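Local coordinates for protein NLP/P60 (Enterococcus faecium, PDB 6B8C) that probably cleaves peptide stems of bacterial peptidoglycan as an NlpC/P60-family endopeptidase domain of the secreted hydrolase SagA, generating muropeptides that enhance host immunity, at residues Tyr36-Ile39 against Gly40-Tyr43; Pro122-Ser125 against Val126-Gly129; Pro77-Ala81 against Gly82-Ser86. All coordinates share one frame; numbering follows the deposited sequence.

How the contacts relate
Contacts 1 and 2 touch each other on one side of the chain's centre, whereas contact 3 lies on the opposite side. The centres of contacts 1 and 2 are about 8 Å apart, and probable hydrogen bonds join them: Thr41 O to Val126 N and Gly40 N to Val126 O, both 2.9 Å. Contact 3 is centred about 24 Å from the centre of contact 1 and 23 Å from that of contact 2. Contacts 2 and 3 nevertheless belong to the same antiparallel sheet, reaching its two outermost strands, 127-130 and 83-85. NlpC/P60 enzymes share a papain-like organisation, with a helix packed on such a sheet; the three contacts describe turns around this framework.

Contact 1 (Tyr36-Ile39 against Gly40-Tyr43); sequences YKYI and GTPY
Thr41 folds its side chain back onto the carbonyl of Tyr38, three residues earlier, across a type II beta turn from Tyr38 to Thr41. Its CB is already 3.2 Å from Tyr38 O. One bond further, Thr41 OG1 donates a hydrogen bond of 2.7 Å to Tyr38 O, and it also passes 3.5 Å from Tyr38 CB, near the plane of the tyrosine ring at its edge. With OG1 anti to the carbonyl carbon and beside the backbone N (chi1 -58°), the hydroxyl is placed next to the amide that uses the same acceptor. CG2 takes the place anti to that N, while the side chain as a whole also packs on Val126.

The turn supplies the second grip, since Thr41 N donates to Tyr38 O over 3.0 Å. Both donors arrive from one face of the carbonyl, the amide well above its plane and the hydroxyl tilted from it. Gly40 occupies the third position of the turn, with a positive phi of 87° that glycine readily adopts. Just upstream, a type I turn from Tyr36 to Ile39 leads out of helix 28-36, but its Ile39 N to Tyr36 O bond is weak, 3.4 Å.

The far end of Tyr38 leads away from the turn: its hydroxyl is hydrogen-bonded to Glu34, and its ring meets that of Tyr61 edge-to-face. Chemically, a buried threonine thus has its hydroxyl satisfied by main chain, and one carbonyl oxygen accepts two hydrogen bonds. The hydroxyl's share of that pair probably restrains the rotation of the Thr41 side chain.

Contact 2 (Pro122-Ser125 against Val126-Gly129); sequences PGES and VKVG
Lys127 curls back over the peptide that precedes Val126, its ammonium reaching the carbonyl of Ser125 and the side chain of Glu124. The close-packed part is the lysine against that carbonyl. CB and CG of Lys127 each lie 3.6 Å from Ser125 O, and the chain then bends twice, at chi3 (100°) and chi4, to bring NZ round to the same oxygen. The resulting hydrogen bond, Lys127 NZ to Ser125 O, measures 3.2 Å; NZ approaches tilted 27° from the carbonyl plane. Ser125 O is therefore flanked by both the root and the tip of a single side chain.

Against Glu124 the fit begins with aliphatic atoms. Glu124 CB is 3.6 Å from Lys127 NZ and 3.8 Å from Lys127 CE, the two chains crossing at a slant. Beyond CG the grip slackens: the glutamate bends at chi2 (-48°), and its OE1 comes no nearer to Lys127 NZ than 3.8 Å, a long salt bridge. With Glu124 exposed to solvent, this charge pairing is probably weak; the carbonyl bond is the shorter of the two and probably the firmer hold on the ammonium.

Val126 is buried; its side chain is directed away from the preceding residues, although CB stays in contact with Ser125, and it packs on Ala119. The whole bend closes the loop between strands 115-118 and 127-130. Lys127 opens the latter strand, an outermost one of the sheet, pairing through its backbone with His118, while Gly129 pairs with Tyr116 further along the same antiparallel ladder.

Contact 3 (Pro77-Ala81 against Gly82-Ser86); sequences PQESA and GTKIS
Lys84 extends from the strand back toward Glu79, five residues earlier, and its ammonium comes to rest by the main chain of that residue. Lys84 NZ is 3.1 Å from Glu79 O and 3.9 Å from Glu79 CB. The carboxylate is more distant: Glu79 OE2 lies 4.4 Å from Lys84 NZ, too far for a salt bridge, although the opposite charges may still attract. The lysine runs extended from CB to CE and turns only at its last torsion, chi4 50°, which sets the position of NZ.

The next shell fixes the glutamate. Its carboxylate is engaged elsewhere, OE1 with the hydroxyl of Thr104 and OE2 with the backbone N of Gly102, so both oxygens are satisfied without the lysine. Glu79 itself is buried, whereas Lys84 is exposed.

Farther out, residues 77-81, with helical backbone angles but without regular helix bonds, form the bend that carries Glu79. Ser80 N donates to Pro77 O at 2.9 Å, and Ala81 N makes a weak bond to Gln78 O, 3.5 Å. The side-chain amide of Gln78 ties that bend to helix 55-67, its oxygen accepting from Thr59, and its nitrogen bonds to the carbonyl oxygens of Ser56 in the helix and Gly72 in the following loop. Gly82 carries the chain into strand 83-85. That strand is an outermost one of the antiparallel sheet and pairs with 138-141, Thr83 with Ser141 and Ile85 with Ala139, so the contact joins the loop between helix 55-67 and strand 83-85 to that edge strand.

Contact 1 (Tyr36-Ile39 against Gly40-Tyr43)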
loop_
_atom_site.group_PDB
_atom_site.type_symbol
_atom_site.label_atom_id
_atom_site.label_comp_id
_atom_site.label_asym_id
_atom_site.label_seq_id
_atom_site.Cartn_x
_atom_site.Cartn_y
_atom_site.Cartn_z
ATOM N N TYR A 36 -1.331 10.405 2.057
ATOM C CA TYR A 36 -1.061 11.196 3.255
ATOM C C TYR A 36 -2.333 11.719 3.917
ATOM O O TYR A 36 -2.312 12.020 5.117
ATOM C CB TYR A 36 -0.126 12.360 2.923
ATOM C CG TYR A 36 1.327 12.065 3.225
ATOM C CD1 TYR A 36 2.085 11.264 2.379
ATOM C CD2 TYR A 36 1.941 12.584 4.357
ATOM C CE1 TYR A 36 3.411 10.987 2.653
ATOM C CE2 TYR A 36 3.269 12.311 4.640
ATOM C CZ TYR A 36 3.998 11.514 3.783
ATOM O OH TYR A 36 5.320 11.241 4.057
ATOM N N LYS A 37 -3.443 11.811 3.178
ATOM C CA LYS A 37 -4.679 12.340 3.745
ATOM C C LYS A 37 -5.246 11.465 4.856
ATOM O O LYS A 37 -6.065 11.946 5.647
ATOM C CB LYS A 37 -5.741 12.501 2.657
ATOM C CG LYS A 37 -5.359 13.432 1.520
ATOM C CD LYS A 37 -6.430 13.420 0.442
ATOM C CE LYS A 37 -6.115 14.405 -0.668
ATOM N NZ LYS A 37 -7.178 14.407 -1.713
ATOM N N TYR A 38 -4.851 10.199 4.935
ATOM C CA TYR A 38 -5.495 9.262 5.843
ATOM C C TYR A 38 -4.582 8.816 6.977
ATOM O O TYR A 38 -4.903 7.848 7.675
ATOM C CB TYR A 38 -6.022 8.065 5.051
ATOM C CG TYR A 38 -6.874 8.519 3.891
ATOM C CD1 TYR A 38 -8.185 8.934 4.090
ATOM C CD2 TYR A 38 -6.354 8.584 2.608
ATOM C CE1 TYR A 38 -8.960 9.376 3.039
ATOM C CE2 TYR A 38 -7.119 9.025 1.552
ATOM C CZ TYR A 38 -8.422 9.419 1.770
ATOM O OH TYR A 38 -9.186 9.857 0.712
ATOM N N ILE A 39 -3.463 9.513 7.188
ATOM C CA ILE A 39 -2.616 9.250 8.344
ATOM C C ILE A 39 -3.441 9.393 9.614
ATOM O O ILE A 39 -4.216 10.345 9.767
ATOM C CB ILE A 39 -1.405 10.194 8.333
ATOM C CG1 ILE A 39 -0.459 9.800 7.197
ATOM C CG2 ILE A 39 -0.685 10.190 9.677
ATOM C CD1 ILE A 39 0.659 10.770 6.977
ATOM N N GLY A 40 -3.306 8.424 10.516
ATOM C CA GLY A 40 -4.079 8.417 11.737
ATOM C C GLY A 40 -5.432 7.749 11.637
ATOM O O GLY A 40 -6.149 7.693 12.642
ATOM N N THR A 41 -5.812 7.258 10.468
ATOM C CA THR A 41 -7.036 6.482 10.344
ATOM C C THR A 41 -6.857 5.166 11.087
ATOM O O THR A 41 -5.870 4.462 10.845
ATOM C CB THR A 41 -7.364 6.234 8.874
ATOM O OG1 THR A 41 -7.492 7.490 8.196
ATOM C CG2 THR A 41 -8.659 5.452 8.729
ATOM N N PRO A 42 -7.746 4.810 12.012
ATOM C CA PRO A 42 -7.553 3.575 12.781
ATOM C C PRO A 42 -7.689 2.327 11.921
ATOM O O PRO A 42 -8.317 2.324 10.858
ATOM C CB PRO A 42 -8.654 3.638 13.846
ATOM C CG PRO A 42 -9.663 4.592 13.307
ATOM C CD PRO A 42 -8.908 5.583 12.479
ATOM N N TYR A 43 -7.077 1.251 12.405
ATOM C CA TYR A 43 -7.135 -0.032 11.726
ATOM C C TYR A 43 -8.474 -0.699 11.997
ATOM O O TYR A 43 -8.936 -0.744 13.142
ATOM C CB TYR A 43 -5.999 -0.941 12.194
ATOM C CG TYR A 43 -5.733 -2.116 11.280
ATOM C CD1 TYR A 43 -6.501 -3.274 11.356
ATOM C CD2 TYR A 43 -4.707 -2.070 10.348
ATOM C CE1 TYR A 43 -6.254 -4.350 10.525
ATOM C CE2 TYR A 43 -4.451 -3.135 9.514
ATOM C CZ TYR A 43 -5.227 -4.274 9.602
ATOM O OH TYR A 43 -4.969 -5.337 8.764
#

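Contact 2 (Pro122-Ser125 against Val126-Gly129)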
loop_
_atom_site.group_PDB
_atom_site.type_symbol
_atom_site.label_atom_id
_atom_site.label_comp_id
_atom_site.label_asym_id
_atom_site.label_seq_id
_atom_site.Cartn_x
_atom_site.Cartn_y
_atom_site.Cartn_z
ATOM N N PRO A 122 -3.841 -4.443 13.362
ATOM C CA PRO A 122 -4.932 -4.117 14.303
ATOM C C PRO A 122 -4.554 -3.166 15.431
ATOM O O PRO A 122 -5.398 -2.372 15.870
ATOM C CB PRO A 122 -5.331 -5.502 14.829
ATOM C CG PRO A 122 -5.130 -6.398 13.637
ATOM C CD PRO A 122 -3.924 -5.844 12.896
ATOM N N GLY A 123 -3.311 -3.190 15.896
ATOM C CA GLY A 123 -2.922 -2.254 16.937
ATOM C C GLY A 123 -2.963 -0.797 16.499
ATOM O O GLY A 123 -3.371 0.078 17.266
ATOM N N GLU A 124 -2.532 -0.512 15.273
ATOM C CA GLU A 124 -2.079 0.829 14.937
ATOM C C GLU A 124 -2.938 1.480 13.860
ATOM O O GLU A 124 -3.759 0.840 13.204
ATOM C CB GLU A 124 -0.609 0.789 14.500
ATOM C CG GLU A 124 0.306 0.261 15.593
ATOM C CD GLU A 124 0.050 0.936 16.936
ATOM O OE1 GLU A 124 -0.137 2.175 16.962
ATOM O OE2 GLU A 124 0.027 0.231 17.971
ATOM N N SER A 125 -2.737 2.783 13.697
ATOM C CA SER A 125 -3.409 3.568 12.674
ATOM C C SER A 125 -2.466 3.812 11.498
ATOM O O SER A 125 -1.261 3.570 11.576
ATOM C CB SER A 125 -3.909 4.893 13.260
ATOM O OG SER A 125 -2.826 5.666 13.739
ATOM N N VAL A 126 -3.041 4.300 10.390
ATOM C CA VAL A 126 -2.264 4.513 9.170
ATOM C C VAL A 126 -1.074 5.409 9.475
ATOM O O VAL A 126 -1.222 6.490 10.061
ATOM C CB VAL A 126 -3.144 5.116 8.063
ATOM C CG1 VAL A 126 -2.295 5.476 6.848
ATOM C CG2 VAL A 126 -4.260 4.157 7.674
ATOM N N LYS A 127 0.120 4.958 9.093
ATOM C CA LYS A 127 1.330 5.691 9.433
ATOM C C LYS A 127 2.428 5.396 8.419
ATOM O O LYS A 127 2.275 4.576 7.503
ATOM C CB LYS A 127 1.805 5.354 10.853
ATOM C CG LYS A 127 2.298 3.929 11.031
ATOM C CD LYS A 127 3.070 3.777 12.338
ATOM C CE LYS A 127 2.228 3.160 13.448
ATOM N NZ LYS A 127 1.016 3.961 13.788
ATOM N N VAL A 128 3.549 6.072 8.611
ATOM C CA VAL A 128 4.729 5.878 7.790
ATOM C C VAL A 128 5.581 4.763 8.390
ATOM O O VAL A 128 5.488 4.432 9.577
ATOM C CB VAL A 128 5.525 7.194 7.657
ATOM C CG1 VAL A 128 6.479 7.372 8.833
ATOM C CG2 VAL A 128 6.266 7.250 6.335
ATOM N N GLY A 129 6.415 4.165 7.547
ATOM C CA GLY A 129 7.296 3.096 7.974
ATOM C C GLY A 129 8.518 3.050 7.085
ATOM O O GLY A 129 8.539 3.616 5.988
#

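Contact 3 (Pro77-Ala81 against Gly82-Ser86)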
loop_
_atom_site.group_PDB
_atom_site.type_symbol
_atom_site.label_atom_id
_atom_site.label_comp_id
_atom_site.label_asym_id
_atom_site.label_seq_id
_atom_site.Cartn_x
_atom_site.Cartn_y
_atom_site.Cartn_z
ATOM N N PRO A 77 -5.073 -10.288 -5.169
ATOM C CA PRO A 77 -5.383 -9.659 -6.467
ATOM C C PRO A 77 -4.560 -8.415 -6.749
ATOM O O PRO A 77 -4.178 -8.179 -7.904
ATOM C CB PRO A 77 -6.880 -9.335 -6.356
ATOM C CG PRO A 77 -7.209 -9.454 -4.899
ATOM C CD PRO A 77 -6.299 -10.510 -4.381
ATOM N N GLN A 78 -4.241 -7.625 -5.720
ATOM C CA GLN A 78 -3.430 -6.430 -5.914
ATOM C C GLN A 78 -2.040 -6.740 -6.453
ATOM O O GLN A 78 -1.353 -5.822 -6.911
ATOM C CB GLN A 78 -3.324 -5.659 -4.595
ATOM C CG GLN A 78 -4.670 -5.245 -4.030
ATOM C CD GLN A 78 -4.563 -4.173 -2.961
ATOM O OE1 GLN A 78 -3.468 -3.775 -2.566
ATOM N NE2 GLN A 78 -5.709 -3.694 -2.494
ATOM N N GLU A 79 -1.619 -8.007 -6.425
ATOM C CA GLU A 79 -0.342 -8.394 -7.011
ATOM C C GLU A 79 -0.353 -8.343 -8.534
ATOM O O GLU A 79 0.717 -8.437 -9.144
ATOM C CB GLU A 79 0.034 -9.806 -6.561
ATOM C CG GLU A 79 0.166 -9.989 -5.060
ATOM C CD GLU A 79 0.288 -11.453 -4.669
ATOM O OE1 GLU A 79 -0.313 -11.854 -3.650
ATOM O OE2 GLU A 79 0.978 -12.205 -5.389
ATOM N N SER A 80 -1.522 -8.198 -9.161
ATOM C CA SER A 80 -1.619 -8.187 -10.614
ATOM C C SER A 80 -1.741 -6.788 -11.201
ATOM O O SER A 80 -1.705 -6.644 -12.428
ATOM C CB SER A 80 -2.821 -9.023 -11.072
ATOM O OG SER A 80 -2.785 -10.323 -10.509
ATOM N N ALA A 81 -1.880 -5.760 -10.363
ATOM C CA ALA A 81 -2.223 -4.424 -10.831
ATOM C C ALA A 81 -1.105 -3.741 -11.609
ATOM O O ALA A 81 -1.363 -2.708 -12.237
ATOM C CB ALA A 81 -2.633 -3.559 -9.641
ATOM N N GLY A 82 0.106 -4.274 -11.590
ATOM C CA GLY A 82 1.221 -3.688 -12.313
ATOM C C GLY A 82 2.228 -4.756 -12.672
ATOM O O GLY A 82 1.888 -5.935 -12.789
ATOM N N THR A 83 3.480 -4.346 -12.845
ATOM C CA THR A 83 4.557 -5.268 -13.191
ATOM C C THR A 83 5.453 -5.490 -11.978
ATOM O O THR A 83 5.885 -4.529 -11.335
ATOM C CB THR A 83 5.378 -4.744 -14.377
ATOM O OG1 THR A 83 6.587 -5.505 -14.503
ATOM C CG2 THR A 83 5.720 -3.272 -14.197
ATOM N N LYS A 84 5.709 -6.758 -11.654
ATOM C CA LYS A 84 6.550 -7.087 -10.509
ATOM C C LYS A 84 7.958 -6.541 -10.700
ATOM O O LYS A 84 8.476 -6.460 -11.818
ATOM C CB LYS A 84 6.596 -8.600 -10.294
ATOM C CG LYS A 84 5.394 -9.139 -9.540
ATOM C CD LYS A 84 5.409 -10.655 -9.476
ATOM C CE LYS A 84 4.285 -11.167 -8.590
ATOM N NZ LYS A 84 2.972 -10.566 -8.958
ATOM N N ILE A 85 8.582 -6.161 -9.585
ATOM C CA ILE A 85 9.842 -5.433 -9.617
ATOM C C ILE A 85 10.516 -5.589 -8.259
ATOM O O ILE A 85 9.881 -5.971 -7.269
ATOM C CB ILE A 85 9.596 -3.945 -9.984
ATOM C CG1 ILE A 85 10.798 -3.353 -10.718
ATOM C CG2 ILE A 85 9.249 -3.122 -8.750
ATOM C CD1 ILE A 85 10.527 -1.989 -11.325
ATOM N N SER A 86 11.818 -5.322 -8.215
ATOM C CA SER A 86 12.536 -5.387 -6.954
ATOM C C SER A 86 12.190 -4.181 -6.087
ATOM O O SER A 86 11.767 -3.130 -6.576
ATOM C CB SER A 86 14.047 -5.449 -7.188
ATOM O OG SER A 86 14.600 -4.149 -7.306
#